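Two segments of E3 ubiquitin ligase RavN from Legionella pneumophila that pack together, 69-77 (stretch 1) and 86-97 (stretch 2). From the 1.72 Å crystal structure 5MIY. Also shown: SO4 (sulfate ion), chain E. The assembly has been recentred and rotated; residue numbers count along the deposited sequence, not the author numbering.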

ATOM      1  N   ASP A  69       8.787   4.074  11.889  1.00 53.89           N
ATOM      2  CA  ASP A  69       9.839   4.925  12.434  1.00 56.18           C
ATOM      3  C   ASP A  69       9.663   6.390  12.065  1.00 56.79           C
ATOM      4  O   ASP A  69      10.385   7.237  12.611  1.00 57.68           O
ATOM      5  CB  ASP A  69      11.200   4.421  11.970  1.00 61.37           C
ATOM      6  CG  ASP A  69      11.642   3.182  12.723  1.00 70.63           C
ATOM      7  OD1 ASP A  69      11.040   2.892  13.778  1.00 71.88           O
ATOM      8  OD2 ASP A  69      12.586   2.501  12.268  1.00 75.59           O
ATOM      9  N   HIS A  70       8.733   6.704  11.163  1.00 55.25           N
ATOM     10  CA  HIS A  70       8.384   8.075  10.814  1.00 58.13           C
ATOM     11  C   HIS A  70       7.007   8.465  11.340  1.00 59.53           C
ATOM     12  O   HIS A  70       6.377   9.375  10.793  1.00 60.56           O
ATOM     13  CB  HIS A  70       8.430   8.272   9.297  1.00 60.98           C
ATOM     14  CG  HIS A  70       9.815   8.286   8.724  1.00 64.86           C
ATOM     15  ND1 HIS A  70      10.741   9.260   9.033  1.00 66.51           N
ATOM     16  CD2 HIS A  70      10.425   7.451   7.849  1.00 65.34           C
ATOM     17  CE1 HIS A  70      11.864   9.020   8.379  1.00 66.67           C
ATOM     18  NE2 HIS A  70      11.697   7.929   7.652  1.00 67.73           N
ATOM     19  N   SER A  71       6.530   7.795  12.396  1.00 61.21           N
ATOM     20  CA  SER A  71       5.140   7.944  12.819  1.00 63.90           C
ATOM     21  C   SER A  71       4.835   9.320  13.404  1.00 66.61           C
ATOM     22  O   SER A  71       3.659   9.686  13.505  1.00 68.65           O
ATOM     23  CB  SER A  71       4.780   6.859  13.832  1.00 63.50           C
ATOM     24  OG  SER A  71       5.670   6.861  14.933  1.00 65.19           O
ATOM     25  N   SER A  72       5.853  10.086  13.787  1.00 66.75           N
ATOM     26  CA  SER A  72       5.661  11.444  14.277  1.00 68.06           C
ATOM     27  C   SER A  72       5.888  12.500  13.202  1.00 68.25           C
ATOM     28  O   SER A  72       5.792  13.696  13.499  1.00 70.27           O
ATOM     29  CB  SER A  72       6.595  11.710  15.459  1.00 70.81           C
ATOM     30  OG  SER A  72       7.934  11.419  15.100  1.00 74.30           O
ATOM     31  N   ASN A  73       6.196  12.097  11.973  1.00 67.06           N
ATOM     32  CA  ASN A  73       6.444  13.047  10.895  1.00 67.14           C
ATOM     33  C   ASN A  73       5.113  13.579  10.375  1.00 67.35           C
ATOM     34  O   ASN A  73       4.268  12.805   9.912  1.00 66.89           O
ATOM     35  CB  ASN A  73       7.243  12.384   9.777  1.00 67.96           C
ATOM     36  CG  ASN A  73       7.838  13.390   8.811  1.00 68.57           C
ATOM     37  OD1 ASN A  73       7.118  14.175   8.194  1.00 68.81           O
ATOM     38  ND2 ASN A  73       9.160  13.372   8.677  1.00 65.47           N
ATOM     39  N   LYS A  74       4.932  14.901  10.447  1.00 69.50           N
ATOM     40  CA  LYS A  74       3.655  15.509  10.085  1.00 74.95           C
ATOM     41  C   LYS A  74       3.348  15.369   8.597  1.00 74.24           C
ATOM     42  O   LYS A  74       2.202  15.579   8.185  1.00 73.33           O
ATOM     43  CB  LYS A  74       3.648  16.985  10.504  1.00 80.36           C
ATOM     44  CG  LYS A  74       2.337  17.731  10.241  1.00 85.52           C
ATOM     45  CD  LYS A  74       2.404  19.192  10.676  1.00 87.80           C
ATOM     46  CE  LYS A  74       2.673  20.121   9.493  1.00 89.45           C
ATOM     47  NZ  LYS A  74       4.125  20.192   9.137  1.00 88.10           N
ATOM     48  N   LEU A  75       4.337  15.005   7.781  1.00 72.79           N
ATOM     49  CA  LEU A  75       4.058  14.737   6.375  1.00 74.98           C
ATOM     50  C   LEU A  75       3.212  13.481   6.212  1.00 72.64           C
ATOM     51  O   LEU A  75       2.274  13.456   5.405  1.00 75.02           O
ATOM     52  CB  LEU A  75       5.367  14.599   5.602  1.00 78.19           C
ATOM     53  CG  LEU A  75       5.336  14.872   4.102  1.00 83.20           C
ATOM     54  CD1 LEU A  75       4.351  15.983   3.754  1.00 82.52           C
ATOM     55  CD2 LEU A  75       6.738  15.225   3.642  1.00 84.70           C
ATOM     56  N   LEU A  76       3.519  12.436   6.979  1.00 66.61           N
ATOM     57  CA  LEU A  76       2.883  11.137   6.808  1.00 63.99           C
ATOM     58  C   LEU A  76       1.710  10.911   7.753  1.00 65.61           C
ATOM     59  O   LEU A  76       0.785  10.165   7.407  1.00 64.69           O
ATOM     60  CB  LEU A  76       3.919  10.024   7.004  1.00 61.86           C
ATOM     61  CG  LEU A  76       5.110  10.065   6.042  1.00 60.43           C
ATOM     62  CD1 LEU A  76       6.218   9.112   6.480  1.00 58.81           C
ATOM     63  CD2 LEU A  76       4.645   9.738   4.631  1.00 62.10           C
ATOM     64  N   PHE A  77       1.717  11.527   8.933  1.00 63.91           N
ATOM     65  CA  PHE A  77       0.700  11.275   9.946  1.00 61.71           C
ATOM     66  C   PHE A  77       0.141  12.587  10.470  1.00 68.34           C
ATOM     67  O   PHE A  77       0.901  13.511  10.779  1.00 69.97           O
ATOM     68  CB  PHE A  77       1.269  10.453  11.104  1.00 54.52           C
ATOM     69  CG  PHE A  77       1.569   9.029  10.744  1.00 52.81           C
ATOM     70  CD1 PHE A  77       2.807   8.679  10.236  1.00 50.42           C
ATOM     71  CD2 PHE A  77       0.610   8.040  10.913  1.00 50.30           C
ATOM     72  CE1 PHE A  77       3.093   7.371   9.900  1.00 49.50           C
ATOM     73  CE2 PHE A  77       0.887   6.727  10.585  1.00 50.05           C
ATOM     74  CZ  PHE A  77       2.136   6.392  10.074  1.00 49.18           C
ATOM     75  N   PRO A  86      -0.407  13.321  -1.202  1.00 67.91           N
ATOM     76  CA  PRO A  86       0.770  12.832  -1.924  1.00 67.69           C
ATOM     77  C   PRO A  86       2.057  13.473  -1.426  1.00 64.97           C
ATOM     78  O   PRO A  86       2.056  14.514  -0.768  1.00 64.85           O
ATOM     79  CB  PRO A  86       0.486  13.232  -3.377  1.00 70.30           C
ATOM     80  CG  PRO A  86      -0.397  14.430  -3.263  1.00 71.11           C
ATOM     81  CD  PRO A  86      -1.230  14.230  -2.023  1.00 69.29           C
ATOM     82  N   ILE A  87       3.171  12.823  -1.755  1.00 63.40           N
ATOM     83  CA  ILE A  87       4.496  13.346  -1.448  1.00 64.67           C
ATOM     84  C   ILE A  87       5.356  13.316  -2.704  1.00 63.53           C
ATOM     85  O   ILE A  87       5.176  12.477  -3.592  1.00 65.19           O
ATOM     86  CB  ILE A  87       5.181  12.573  -0.296  1.00 65.59           C
ATOM     87  CG1 ILE A  87       5.514  11.142  -0.714  1.00 64.35           C
ATOM     88  CG2 ILE A  87       4.305  12.573   0.950  1.00 65.82           C
ATOM     89  CD1 ILE A  87       6.246  10.368   0.361  1.00 65.46           C
ATOM     90  N   SER A  88       6.299  14.253  -2.768  1.00 60.22           N
ATOM     91  CA  SER A  88       7.171  14.409  -3.920  1.00 60.35           C
ATOM     92  C   SER A  88       8.225  13.308  -3.961  1.00 60.59           C
ATOM     93  O   SER A  88       8.485  12.623  -2.969  1.00 62.00           O
ATOM     94  CB  SER A  88       7.870  15.765  -3.872  1.00 60.98           C
ATOM     95  OG  SER A  88       8.934  15.726  -2.932  1.00 62.97           O
ATOM     96  N   LYS A  89       8.856  13.165  -5.132  1.00 59.62           N
ATOM     97  CA  LYS A  89       9.947  12.205  -5.276  1.00 61.05           C
ATOM     98  C   LYS A  89      11.082  12.514  -4.308  1.00 61.09           C
ATOM     99  O   LYS A  89      11.693  11.599  -3.744  1.00 59.41           O
ATOM    100  CB  LYS A  89      10.460  12.204  -6.718  1.00 64.97           C
ATOM    101  CG  LYS A  89      11.768  11.453  -6.922  1.00 68.59           C
ATOM    102  CD  LYS A  89      12.105  11.320  -8.402  1.00 73.93           C
ATOM    103  CE  LYS A  89      12.169  12.677  -9.084  1.00 77.17           C
ATOM    104  NZ  LYS A  89      12.253  12.553 -10.570  1.00 78.48           N
ATOM    105  N   ASP A  90      11.383  13.801  -4.108  1.00 63.57           N
ATOM    106  CA  ASP A  90      12.411  14.181  -3.147  1.00 66.54           C
ATOM    107  C   ASP A  90      12.027  13.735  -1.744  1.00 64.69           C
ATOM    108  O   ASP A  90      12.836  13.137  -1.024  1.00 63.99           O
ATOM    109  CB  ASP A  90      12.638  15.696  -3.186  1.00 69.34           C
ATOM    110  CG  ASP A  90      13.540  16.123  -4.330  1.00 73.37           C
ATOM    111  OD1 ASP A  90      14.427  15.332  -4.720  1.00 73.48           O
ATOM    112  OD2 ASP A  90      13.360  17.253  -4.837  1.00 73.75           O
ATOM    113  N   GLN A  91      10.781  14.008  -1.347  1.00 63.53           N
ATOM    114  CA  GLN A  91      10.298  13.545  -0.050  1.00 60.88           C
ATOM    115  C   GLN A  91      10.354  12.026   0.053  1.00 58.57           C
ATOM    116  O   GLN A  91      10.699  11.484   1.111  1.00 59.71           O
ATOM    117  CB  GLN A  91       8.879  14.058   0.194  1.00 61.44           C
ATOM    118  CG  GLN A  91       8.816  15.556   0.473  1.00 64.40           C
ATOM    119  CD  GLN A  91       7.408  16.113   0.378  1.00 69.21           C
ATOM    120  OE1 GLN A  91       6.561  15.573  -0.333  1.00 71.40           O
ATOM    121  NE2 GLN A  91       7.151  17.204   1.096  1.00 70.94           N
ATOM    122  N   VAL A  92      10.025  11.317  -1.035  1.00 55.05           N
ATOM    123  CA  VAL A  92      10.138   9.860  -1.023  1.00 54.57           C
ATOM    124  C   VAL A  92      11.576   9.445  -0.740  1.00 56.34           C
ATOM    125  O   VAL A  92      11.834   8.538   0.062  1.00 58.09           O
ATOM    126  CB  VAL A  92       9.637   9.255  -2.350  1.00 52.63           C
ATOM    127  CG1 VAL A  92       9.982   7.780  -2.410  1.00 51.54           C
ATOM    128  CG2 VAL A  92       8.143   9.461  -2.517  1.00 50.87           C
ATOM    129  N   ILE A  93      12.536  10.105  -1.385  1.00 58.27           N
ATOM    130  CA  ILE A  93      13.935   9.757  -1.166  1.00 60.10           C
ATOM    131  C   ILE A  93      14.344  10.062   0.270  1.00 57.96           C
ATOM    132  O   ILE A  93      15.041   9.266   0.911  1.00 57.62           O
ATOM    133  CB  ILE A  93      14.832  10.488  -2.181  1.00 65.13           C
ATOM    134  CG1 ILE A  93      14.437  10.106  -3.612  1.00 67.24           C
ATOM    135  CG2 ILE A  93      16.297  10.165  -1.933  1.00 66.79           C
ATOM    136  CD1 ILE A  93      14.986  11.050  -4.663  1.00 68.22           C
ATOM    137  N   GLU A  94      13.897  11.202   0.807  1.00 59.04           N
ATOM    138  CA  GLU A  94      14.320  11.605   2.148  1.00 65.09           C
ATOM    139  C   GLU A  94      13.723  10.694   3.213  1.00 63.19           C
ATOM    140  O   GLU A  94      14.399  10.334   4.184  1.00 61.13           O
ATOM    141  CB  GLU A  94      13.924  13.058   2.410  1.00 72.86           C
ATOM    142  CG  GLU A  94      14.687  14.071   1.570  1.00 82.48           C
ATOM    143  CD  GLU A  94      13.917  15.366   1.366  1.00 90.90           C
ATOM    144  OE1 GLU A  94      14.240  16.105   0.410  1.00 93.61           O
ATOM    145  OE2 GLU A  94      12.990  15.644   2.161  1.00 93.15           O
ATOM    146  N   LEU A  95      12.460  10.303   3.041  1.00 59.41           N
ATOM    147  CA  LEU A  95      11.775   9.521   4.060  1.00 57.64           C
ATOM    148  C   LEU A  95      12.096   8.032   3.954  1.00 57.08           C
ATOM    149  O   LEU A  95      12.285   7.368   4.979  1.00 60.16           O
ATOM    150  CB  LEU A  95      10.267   9.755   3.964  1.00 58.07           C
ATOM    151  CG  LEU A  95       9.776  11.186   4.207  1.00 59.66           C
ATOM    152  CD1 LEU A  95       8.377  11.401   3.642  1.00 59.46           C
ATOM    153  CD2 LEU A  95       9.817  11.528   5.694  1.00 61.85           C
ATOM    154  N   PHE A  96      12.180   7.490   2.734  1.00 54.82           N
ATOM    155  CA  PHE A  96      12.264   6.045   2.554  1.00 55.53           C
ATOM    156  C   PHE A  96      13.505   5.563   1.807  1.00 57.64           C
ATOM    157  O   PHE A  96      13.680   4.346   1.664  1.00 60.90           O
ATOM    158  CB  PHE A  96      10.992   5.538   1.845  1.00 52.65           C
ATOM    159  CG  PHE A  96       9.719   5.967   2.530  1.00 53.83           C
ATOM    160  CD1 PHE A  96       9.358   5.422   3.759  1.00 56.34           C
ATOM    161  CD2 PHE A  96       8.900   6.934   1.966  1.00 54.13           C
ATOM    162  CE1 PHE A  96       8.196   5.823   4.406  1.00 53.58           C
ATOM    163  CE2 PHE A  96       7.731   7.337   2.603  1.00 56.09           C
ATOM    164  CZ  PHE A  96       7.381   6.782   3.827  1.00 54.72           C
ATOM    165  N   ALA A  97      14.374   6.465   1.340  1.00 55.81           N
ATOM    166  CA  ALA A  97      15.641   6.092   0.695  1.00 56.70           C
ATOM    167  C   ALA A  97      15.424   5.287  -0.585  1.00 58.48           C
ATOM    168  O   ALA A  97      16.172   4.354  -0.888  1.00 56.65           O
ATOM    169  CB  ALA A  97      16.555   5.327   1.656  1.00 59.87           C
TER
HETATM  170  S   SO4 E 202      10.762  11.930  11.535  0.86 87.23           S
HETATM  171  O1  SO4 E 202      10.024  13.164  11.802  0.86 85.46           O
HETATM  172  O2  SO4 E 202      10.818  11.704  10.094  0.86 87.50           O
HETATM  173  O3  SO4 E 202      10.085  10.810  12.186  0.86 86.42           O
HETATM  174  O4  SO4 E 202      12.121  12.044  12.054  0.86 86.67           O

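A short irregular segment can pack against a helix without pairing its backbone to it, provided that its own turns hold a few side chains in the right directions. The contact between residues 69-77 and 86-97 of the RavN ubiquitin ligase illustrates the principle: it buries 390 Å² in total, and a single hydrogen bond, a weak one, crosses it.

Leu95 lies at the centre and has the largest covered area of any residue here. From the last turn of the helix, its CA-CB bond points toward the loop, and with chi1 m and chi2 t its two methyl groups have different closest neighbours. Leu95 CD2 sits over one face of the His70 ring, 4.2 Å from the centroid and only 14° off the ring normal, a CH-pi contact; the same methyl is 3.6 Å from Asn73 ND2. Leu95 CD1 meets the leucine pair of the loop, lying 4.2 Å from Leu75 CD2 and 4.2 Å from Leu76 CD2.

His70 engages the same residue in a second way. The His70 CA-CB bond points toward the helix; with chi1 m (-72°) and chi2 at -64°, NE2 comes within reach of Leu95 O, and His70 NE2 donates to Leu95 O over 2.8 Å. The distance is short but the angle at the hydrogen is 126°, so the bond is weak. The second ring nitrogen, His70 ND1, donates to SO4 O2 at 2.7 Å, the sulfate oxygen lying at the ring edge, near its plane. With both nitrogens placed as donors to oxygens, the geometry is consistent with a doubly protonated, positively charged imidazole, well suited to an anion that probably came from the crystallisation liquor.

Asn73 shows how the two ends of one amide can serve two partners. A type I turn from His70 to Asn73, closed by Asn73 N to His70 O at 3.0 Å, brings the two side chains to the same sulfate oxygen: Asn73 ND2 donates to SO4 O2 at 2.7 Å with a nearly straight angle of 173°. In the t rotamer, Asn73 OD1, the other end of the amide, accepts from the backbone Leu75 N, two residues on, at 2.9 Å.

Beyond this point the loop presents hydrophobic groups. Leu75, with chi1 t and chi2 p, places CG 4.0 Å from Ile87 CG2, while its CD2 approaches Gln91 NE2 at 3.3 Å, a close contact between a methyl and an amide nitrogen. Leu76 adopts the common m,t combination and sets CD1 3.7 Å from Phe96 CZ. The CA-CB bond of Phe96 points sideways, yet its ring extends far enough for its end to come nearer the loop.

The start of the helix is braced by a reciprocal pair. Ser88, with chi1 p, caps the helix by accepting at OG from Gln91 N at 3.0 Å, and Gln91 OE1 in return accepts from Ser88 N at 2.8 Å. This second bond fixes the Gln91 amide, leaving NE2 directed at Leu75.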